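Local coordinates for sugar ABC transporter, sugar-binding protein (Streptococcus pneumoniae, PDB 2I58) that probably captures raffinose-type oligosaccharides outside the cell and hands them to an ABC transporter for uptake, at residues F11-E16 / E47-R52. Sequence-based numbering, arbitrary orientation.
Sequences FNQKKE and EVLKTR. With GLC (alpha-D-glucopyranose), chain C; FRU (beta-D-fructofuranose), chain B.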
ATOM      1  N   PHE A  11      -8.717   9.702  13.161  1.00 51.61           N
ATOM      2  CA  PHE A  11      -7.395  10.113  12.647  1.00 51.67           C
ATOM      3  C   PHE A  11      -7.037   9.424  11.337  1.00 50.54           C
ATOM      4  O   PHE A  11      -6.421   8.323  11.317  1.00 49.36           O
ATOM      5  CB  PHE A  11      -6.309   9.816  13.650  1.00 52.17           C
ATOM      6  CG  PHE A  11      -4.948  10.403  13.294  1.00 52.59           C
ATOM      7  CD1 PHE A  11      -4.661  11.739  13.560  1.00 54.58           C
ATOM      8  CD2 PHE A  11      -3.936   9.591  12.775  1.00 50.05           C
ATOM      9  CE1 PHE A  11      -3.418  12.251  13.284  1.00 55.59           C
ATOM     10  CE2 PHE A  11      -2.679  10.100  12.502  1.00 50.11           C
ATOM     11  CZ  PHE A  11      -2.421  11.418  12.748  1.00 54.15           C
ATOM     12  N   ASN A  12      -7.414  10.103  10.253  1.00 50.40           N
ATOM     13  CA  ASN A  12      -7.343   9.564   8.945  1.00 48.71           C
ATOM     14  C   ASN A  12      -5.901   9.666   8.485  1.00 49.41           C
ATOM     15  O   ASN A  12      -5.232  10.671   8.768  1.00 51.16           O
ATOM     16  CB  ASN A  12      -8.251  10.346   8.000  1.00 49.56           C
ATOM     17  CG  ASN A  12      -8.340   9.709   6.628  1.00 48.31           C
ATOM     18  OD1 ASN A  12      -8.432   8.493   6.519  1.00 45.04           O
ATOM     19  ND2 ASN A  12      -8.262  10.515   5.588  1.00 49.08           N
ATOM     20  N   GLN A  13      -5.425   8.590   7.831  1.00 47.66           N
ATOM     21  CA  GLN A  13      -4.198   8.617   7.034  1.00 48.15           C
ATOM     22  C   GLN A  13      -4.511   8.294   5.565  1.00 48.32           C
ATOM     23  O   GLN A  13      -3.607   8.100   4.774  1.00 49.03           O
ATOM     24  CB  GLN A  13      -3.185   7.583   7.516  1.00 47.39           C
ATOM     25  CG  GLN A  13      -2.581   7.772   8.906  1.00 46.47           C
ATOM     26  CD  GLN A  13      -1.431   6.779   9.167  1.00 45.64           C
ATOM     27  OE1 GLN A  13      -0.397   6.775   8.468  1.00 49.30           O
ATOM     28  NE2 GLN A  13      -1.592   5.962  10.189  1.00 42.86           N
ATOM     29  N   LYS A  14      -5.767   8.218   5.170  1.00 47.76           N
ATOM     30  CA  LYS A  14      -6.029   7.848   3.790  1.00 48.51           C
ATOM     31  C   LYS A  14      -6.593   9.042   2.954  1.00 51.91           C
ATOM     32  O   LYS A  14      -7.803   9.289   2.905  1.00 51.66           O
ATOM     33  CB  LYS A  14      -6.908   6.607   3.789  1.00 46.28           C
ATOM     34  CG  LYS A  14      -7.174   6.098   2.423  1.00 47.10           C
ATOM     35  CD  LYS A  14      -7.139   4.576   2.360  1.00 44.84           C
ATOM     36  CE  LYS A  14      -7.278   4.132   0.933  1.00 43.21           C
ATOM     37  NZ  LYS A  14      -6.041   4.420   0.193  1.00 45.83           N
ATOM     38  N   LYS A  15      -5.673   9.747   2.290  1.00 55.78           N
ATOM     39  CA  LYS A  15      -5.887  11.084   1.724  1.00 60.13           C
ATOM     40  C   LYS A  15      -6.623  11.158   0.389  1.00 60.92           C
ATOM     41  O   LYS A  15      -7.410  12.052   0.143  1.00 62.28           O
ATOM     42  CB  LYS A  15      -4.524  11.759   1.538  1.00 63.57           C
ATOM     43  CG  LYS A  15      -3.886  12.209   2.873  1.00 67.35           C
ATOM     44  CD  LYS A  15      -2.657  13.163   2.711  1.00 73.16           C
ATOM     45  CE  LYS A  15      -1.905  13.364   4.055  1.00 75.31           C
ATOM     46  NZ  LYS A  15      -2.797  13.747   5.233  1.00 75.73           N
ATOM     47  N   GLU A  16      -6.299  10.238  -0.495  1.00 60.39           N
ATOM     48  CA  GLU A  16      -7.033  10.041  -1.738  1.00 60.58           C
ATOM     49  C   GLU A  16      -8.549  10.027  -1.490  1.00 58.92           C
ATOM     50  O   GLU A  16      -9.323  10.472  -2.356  1.00 60.52           O
ATOM     51  CB  GLU A  16      -6.632   8.695  -2.384  1.00 59.52           C
ATOM     52  CG  GLU A  16      -5.159   8.575  -2.767  1.00 60.51           C
ATOM     53  CD  GLU A  16      -4.245   7.964  -1.681  1.00 58.00           C
ATOM     54  OE1 GLU A  16      -4.710   7.562  -0.594  1.00 51.59           O
ATOM     55  OE2 GLU A  16      -3.033   7.887  -1.946  1.00 58.53           O
ATOM     56  N   GLU A  47       4.065  10.161  11.814  1.00 72.94           N
ATOM     57  CA  GLU A  47       4.854  10.745  12.904  1.00 75.94           C
ATOM     58  C   GLU A  47       4.044  11.561  13.864  1.00 75.91           C
ATOM     59  O   GLU A  47       4.278  11.516  15.065  1.00 76.85           O
ATOM     60  CB  GLU A  47       5.884  11.709  12.329  1.00 79.55           C
ATOM     61  CG  GLU A  47       6.872  11.068  11.386  1.00 82.79           C
ATOM     62  CD  GLU A  47       7.725  10.013  12.082  1.00 85.85           C
ATOM     63  OE1 GLU A  47       8.527  10.399  12.980  1.00 88.34           O
ATOM     64  OE2 GLU A  47       7.569   8.806  11.733  1.00 85.45           O
ATOM     65  N   VAL A  48       3.136  12.371  13.335  1.00 75.29           N
ATOM     66  CA  VAL A  48       2.233  13.128  14.200  1.00 75.08           C
ATOM     67  C   VAL A  48       1.486  12.128  15.105  1.00 71.97           C
ATOM     68  O   VAL A  48       1.306  12.368  16.279  1.00 73.82           O
ATOM     69  CB  VAL A  48       1.296  14.072  13.416  1.00 74.82           C
ATOM     70  CG1 VAL A  48       0.232  14.617  14.291  1.00 74.46           C
ATOM     71  CG2 VAL A  48       2.071  15.195  12.863  1.00 76.96           C
ATOM     72  N   LEU A  49       1.127  10.977  14.591  1.00 67.73           N
ATOM     73  CA  LEU A  49       0.472   9.966  15.433  1.00 65.43           C
ATOM     74  C   LEU A  49       1.429   9.356  16.461  1.00 66.57           C
ATOM     75  O   LEU A  49       1.020   9.061  17.567  1.00 66.55           O
ATOM     76  CB  LEU A  49      -0.159   8.868  14.551  1.00 61.88           C
ATOM     77  CG  LEU A  49      -0.605   7.595  15.232  1.00 59.05           C
ATOM     78  CD1 LEU A  49      -1.687   7.927  16.191  1.00 59.49           C
ATOM     79  CD2 LEU A  49      -1.067   6.580  14.196  1.00 57.23           C
ATOM     80  N   LYS A  50       2.683   9.147  16.080  1.00 68.01           N
ATOM     81  CA  LYS A  50       3.654   8.541  16.961  1.00 69.93           C
ATOM     82  C   LYS A  50       3.889   9.450  18.154  1.00 73.80           C
ATOM     83  O   LYS A  50       4.146   8.940  19.256  1.00 75.22           O
ATOM     84  CB  LYS A  50       4.980   8.250  16.242  1.00 70.77           C
ATOM     85  CG  LYS A  50       4.995   6.907  15.492  1.00 69.74           C
ATOM     86  CD  LYS A  50       6.183   6.661  14.495  1.00 73.40           C
ATOM     87  CE  LYS A  50       7.436   6.016  15.171  1.00 77.84           C
ATOM     88  NZ  LYS A  50       7.254   4.601  15.716  1.00 76.38           N
ATOM     89  N   THR A  51       3.816  10.777  17.944  1.00 75.88           N
ATOM     90  CA  THR A  51       4.008  11.763  19.032  1.00 79.10           C
ATOM     91  C   THR A  51       2.849  11.722  20.028  1.00 78.49           C
ATOM     92  O   THR A  51       3.030  11.683  21.250  1.00 79.64           O
ATOM     93  CB  THR A  51       4.071  13.230  18.528  1.00 81.24           C
ATOM     94  OG1 THR A  51       4.963  13.360  17.415  1.00 80.33           O
ATOM     95  CG2 THR A  51       4.524  14.146  19.663  1.00 83.68           C
ATOM     96  N   ARG A  52       1.651  11.753  19.470  1.00 75.88           N
ATOM     97  CA  ARG A  52       0.435  11.787  20.242  1.00 75.22           C
ATOM     98  C   ARG A  52       0.286  10.540  21.111  1.00 73.82           C
ATOM     99  O   ARG A  52      -0.257  10.603  22.199  1.00 73.92           O
ATOM    100  CB  ARG A  52      -0.751  11.952  19.292  1.00 72.80           C
ATOM    101  CG  ARG A  52      -0.805  13.324  18.642  1.00 74.45           C
ATOM    102  CD  ARG A  52      -2.020  13.488  17.772  1.00 73.77           C
ATOM    103  NE  ARG A  52      -3.216  13.467  18.600  1.00 76.58           N
ATOM    104  CZ  ARG A  52      -4.451  13.778  18.209  1.00 77.66           C
ATOM    105  NH1 ARG A  52      -4.727  14.151  16.958  1.00 77.47           N
ATOM    106  NH2 ARG A  52      -5.428  13.712  19.102  1.00 79.28           N
TER
HETATM  107  C1  GLC C   2      -0.183   5.524   1.338  1.00 44.49           C
HETATM  108  C2  GLC C   2      -1.458   5.880   0.614  1.00 42.73           C
HETATM  109  C3  GLC C   2      -2.627   5.471   1.429  1.00 41.86           C
HETATM  110  C4  GLC C   2      -2.504   4.006   1.829  1.00 43.74           C
HETATM  111  C5  GLC C   2      -1.140   3.710   2.462  1.00 46.56           C
HETATM  112  C6  GLC C   2      -0.905   2.215   2.808  1.00 50.05           C
HETATM  113  O1  GLC C   2      -0.064   6.450   2.440  1.00 45.16           O
HETATM  114  O2  GLC C   2      -1.505   7.268   0.537  1.00 43.05           O
HETATM  115  O3  GLC C   2      -3.719   5.751   0.603  1.00 40.33           O
HETATM  116  O4  GLC C   2      -3.493   3.756   2.814  1.00 44.91           O
HETATM  117  O5  GLC C   2      -0.099   4.125   1.629  1.00 43.91           O
HETATM  118  O6  GLC C   2       0.344   2.151   3.338  1.00 50.80           O
HETATM  119  C1  FRU B   3       1.022   8.355   1.908  1.00 50.65           C
HETATM  120  C2  FRU B   3       0.849   7.306   2.982  1.00 48.99           C
HETATM  121  C3  FRU B   3       0.607   8.116   4.244  1.00 48.10           C
HETATM  122  C4  FRU B   3       1.180   7.241   5.338  1.00 47.35           C
HETATM  123  C5  FRU B   3       2.386   6.613   4.688  1.00 48.36           C
HETATM  124  C6  FRU B   3       2.537   5.210   5.257  1.00 50.58           C
HETATM  125  O1  FRU B   3       2.410   8.702   2.069  1.00 56.39           O
HETATM  126  O3  FRU B   3      -0.785   8.319   4.444  1.00 50.75           O
HETATM  127  O4  FRU B   3       1.562   7.988   6.495  1.00 47.44           O
HETATM  128  O5  FRU B   3       2.128   6.622   3.281  1.00 48.87           O
HETATM  129  O6  FRU B   3       3.897   4.680   5.138  1.00 57.31           O
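F11 and L49 mark the nearest approach of the two backbones, their CA atoms 8.3 Å apart, where the end of strand 6-11 and the loop after it pass helix 45-54; no hydrogen bond joins the two segments. This is the first strand-to-helix loop of a periplasmic-binding-protein-type fold: strand 6-11 lies between the parallel strands 35-40 and 61-63, and its C-terminal loop opens onto the sugar. The apolar centre is the F11 ring. The bond from CA to CB of F11 points toward the helix, chi1 of -171° sets CG opposite the backbone N and beside the carbonyl carbon, and ring atom CE2 stands 3.5 Å from L49 CB. V48 CG1 borders the ring more loosely, 4.4 Å from F11 CZ. R52 NH1 comes within 4.2 Å of F11 CD1, with the guanidinium and ring planes 87° apart; the salt bridges of R52 to E9 and D57 hold this group.

Q13 connects the packing to the ligand. Its side chain crosses L49 at about a right angle, and NE2 lies 4.1 Å from L49 CD2 while donating to the backbone O of N63. The other branch of the same amide, OE1, accepts from fructose O4 at 3.0 Å, so the two bonds together would restrict rotation of the amide. One residue earlier, N12 OD1 accepts from K14 N in an Asx turn, and N12 ND2 donates back to K14 O. These two bonds tie N12 to the backbone of K14, whose side chain contacts glucose: K14 NZ donates to glucose O3 at 2.7 Å. Beside it, E16 OE2 accepts from glucose O2 at 3.0 Å.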